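Local coordinates for protein polymeric immunoglobulin receptor (Mus musculus, PDB 4NOF) that probably takes part in binding polymeric immunoglobulins for transport across epithelia, through V-type immunoglobulin-like domains such as this one, at residues Val49-Ser52 / Thr53-Asn57. Residues are numbered along the deposited sequence; the frame is centred on the assembly and turned at random.
Sequences VIDS and TEKVN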
ATOM      1  N   VAL A  49      -3.677  -6.706  -0.014  1.00 15.48           N
ATOM      2  CA  VAL A  49      -4.697  -5.731  -0.286  1.00 15.82           C
ATOM      3  C   VAL A  49      -5.017  -5.735  -1.774  1.00 14.96           C
ATOM      4  O   VAL A  49      -6.155  -5.927  -2.149  1.00 14.76           O
ATOM      5  CB  VAL A  49      -4.234  -4.327   0.173  1.00 16.31           C
ATOM      6  CG1 VAL A  49      -5.222  -3.235  -0.218  1.00 17.46           C
ATOM      7  CG2 VAL A  49      -3.956  -4.396   1.685  1.00 17.59           C
ATOM      8  N   ILE A  50      -4.008  -5.502  -2.623  1.00 15.47           N
ATOM      9  CA  ILE A  50      -4.205  -5.527  -4.077  1.00 15.14           C
ATOM     10  C   ILE A  50      -2.868  -5.756  -4.736  1.00 14.23           C
ATOM     11  O   ILE A  50      -1.824  -5.312  -4.217  1.00 13.93           O
ATOM     12  CB  ILE A  50      -4.847  -4.198  -4.566  1.00 16.29           C
ATOM     13  CG1 ILE A  50      -5.215  -4.245  -6.036  1.00 17.34           C
ATOM     14  CG2 ILE A  50      -3.939  -2.995  -4.250  1.00 16.33           C
ATOM     15  CD1 ILE A  50      -6.139  -3.127  -6.447  1.00 18.44           C
ATOM     16  N   ASP A  51      -2.876  -6.456  -5.867  1.00 14.76           N
ATOM     17  CA  ASP A  51      -1.651  -6.595  -6.650  1.00 15.97           C
ATOM     18  C   ASP A  51      -1.876  -6.377  -8.140  1.00 15.89           C
ATOM     19  O   ASP A  51      -2.990  -6.260  -8.597  1.00 16.40           O
ATOM     20  CB  ASP A  51      -0.910  -7.901  -6.338  1.00 18.30           C
ATOM     21  CG  ASP A  51      -1.595  -9.147  -6.847  1.00 20.37           C
ATOM     22  OD1 ASP A  51      -2.321  -9.138  -7.867  1.00 21.45           O
ATOM     23  OD2 ASP A  51      -1.308 -10.211  -6.228  1.00 23.38           O
ATOM     24  N   SER A  52      -0.775  -6.320  -8.871  1.00 16.06           N
ATOM     25  CA  SER A  52      -0.779  -5.963 -10.297  1.00 17.25           C
ATOM     26  C   SER A  52      -1.268  -7.116 -11.179  1.00 21.05           C
ATOM     27  O   SER A  52      -1.350  -6.949 -12.415  1.00 21.60           O
ATOM     28  CB  SER A  52       0.624  -5.544 -10.743  1.00 16.21           C
ATOM     29  OG  SER A  52       1.595  -6.515 -10.489  1.00 16.84           O
ATOM     30  N   THR A  53      -1.542  -8.281 -10.564  1.00 20.58           N
ATOM     31  CA  THR A  53      -2.219  -9.398 -11.260  1.00 22.99           C
ATOM     32  C   THR A  53      -3.748  -9.296 -11.157  1.00 24.18           C
ATOM     33  O   THR A  53      -4.443 -10.203 -11.608  1.00 24.33           O
ATOM     34  CB  THR A  53      -1.782 -10.793 -10.738  1.00 24.46           C
ATOM     35  OG1 THR A  53      -2.421 -11.060  -9.468  1.00 27.16           O
ATOM     36  CG2 THR A  53      -0.289 -10.927 -10.621  1.00 27.19           C
ATOM     37  N   GLU A  54      -4.240  -8.203 -10.552  1.00 20.53           N
ATOM     38  CA  GLU A  54      -5.634  -7.839 -10.369  1.00 23.04           C
ATOM     39  C   GLU A  54      -6.309  -8.582  -9.225  1.00 20.75           C
ATOM     40  O   GLU A  54      -7.511  -8.444  -9.079  1.00 21.29           O
ATOM     41  CB  GLU A  54      -6.448  -7.969 -11.663  1.00 28.79           C
ATOM     42  CG  GLU A  54      -5.951  -7.049 -12.776  1.00 34.00           C
ATOM     43  CD  GLU A  54      -6.336  -5.593 -12.548  1.00 43.34           C
ATOM     44  OE1 GLU A  54      -7.488  -5.325 -12.113  1.00 53.56           O
ATOM     45  OE2 GLU A  54      -5.499  -4.703 -12.819  1.00 51.68           O
ATOM     46  N   LYS A  55      -5.534  -9.298  -8.407  1.00 17.32           N
ATOM     47  CA  LYS A  55      -6.110  -9.895  -7.191  1.00 17.35           C
ATOM     48  C   LYS A  55      -6.332  -8.803  -6.169  1.00 17.16           C
ATOM     49  O   LYS A  55      -5.478  -7.903  -6.015  1.00 17.00           O
ATOM     50  CB  LYS A  55      -5.195 -10.971  -6.613  1.00 18.25           C
ATOM     51  CG  LYS A  55      -5.075 -12.169  -7.497  1.00 22.41           C
ATOM     52  CD  LYS A  55      -4.409 -13.350  -6.795  1.00 26.04           C
ATOM     53  CE  LYS A  55      -4.187 -14.452  -7.801  1.00 31.80           C
ATOM     54  NZ  LYS A  55      -3.154 -14.092  -8.831  1.00 34.78           N
ATOM     55  N   VAL A  56      -7.457  -8.868  -5.469  1.00 15.08           N
ATOM     56  CA  VAL A  56      -7.826  -7.868  -4.485  1.00 16.24           C
ATOM     57  C   VAL A  56      -8.501  -8.537  -3.292  1.00 16.99           C
ATOM     58  O   VAL A  56      -9.275  -9.481  -3.443  1.00 16.94           O
ATOM     59  CB  VAL A  56      -8.694  -6.750  -5.102  1.00 18.36           C
ATOM     60  CG1 VAL A  56     -10.009  -7.289  -5.623  1.00 21.00           C
ATOM     61  CG2 VAL A  56      -8.972  -5.626  -4.116  1.00 18.42           C
ATOM     62  N   ASN A  57      -8.191  -8.034  -2.118  1.00 16.33           N
ATOM     63  CA  ASN A  57      -8.848  -8.486  -0.863  1.00 17.45           C
ATOM     64  C   ASN A  57     -10.310  -8.111  -0.923  1.00 17.64           C
ATOM     65  O   ASN A  57     -10.649  -6.981  -1.225  1.00 17.70           O
ATOM     66  CB  ASN A  57      -8.122  -7.729   0.255  1.00 18.67           C
ATOM     67  CG  ASN A  57      -8.585  -8.085   1.666  1.00 20.09           C
ATOM     68  OD1 ASN A  57      -9.771  -8.248   1.938  1.00 20.61           O
ATOM     69  ND2 ASN A  57      -7.633  -8.113   2.589  1.00 22.11           N
TER
HETATM   70  O   HOH W   1      -4.716  -4.312  -9.986  1.00 30.56           O
HETATM   71  O   HOH W   2      -0.992 -12.778  -7.153  1.00 33.46           O
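Asp51 OD1 accepts three hydrogen bonds, two from Thr53 and one from Lys55. Thr53 OG1 donates to Asp51 OD1 at 2.5 Å, arriving on the syn side of the carboxylate, 25° out of its plane. Thr53 N reaches Asp51 OD1 at 2.9 Å from one face of the carboxylate, and Lys55 N comes to Asp51 OD1 from the other, at a longer 3.3 Å. A chi1 of 71° sets the carboxylate between the backbone N and the carbonyl carbon of Asp51, which swings OD1 over the turn. With the carboxylate cut back to an alanine, the Thr53 hydroxyl and the amides of Thr53 and Lys55 would probably lose their shared acceptor, and the turn would be less firmly fixed.

That turn is a type I beta turn from Asp51 to Glu54, closed by Glu54 N donating to Asp51 O at 3.0 Å. The chain doubles back through it at the end of strand 46-51, an edge strand of the larger sheet in this V-set immunoglobulin sandwich, and the two arms run antiparallel. A single bridge pairs Ile50 with Val56: Asp51 N donates to Lys55 O, while Asn57 N meets Val49 O at 2.9 Å in a nearly straight bond (N-H...O 175°). Val56 CG2 also rests on Val49 O, at 3.4 Å.

Farther out, the Lys55 side chain runs alongside that of Asp51 and bends at its last torsion, bringing NZ to 3.2 Å from Thr53 OG1, to which it donates. Water 2 links Lys55 NZ to Asp51 OD2, joining opposite charges that do not touch directly. On the neighbouring strand 36-41, Leu38 stands opposite both Val49 and Ile50, a classic beta bulge, and Ser52 OG takes a hydrogen bond from Lys36 N.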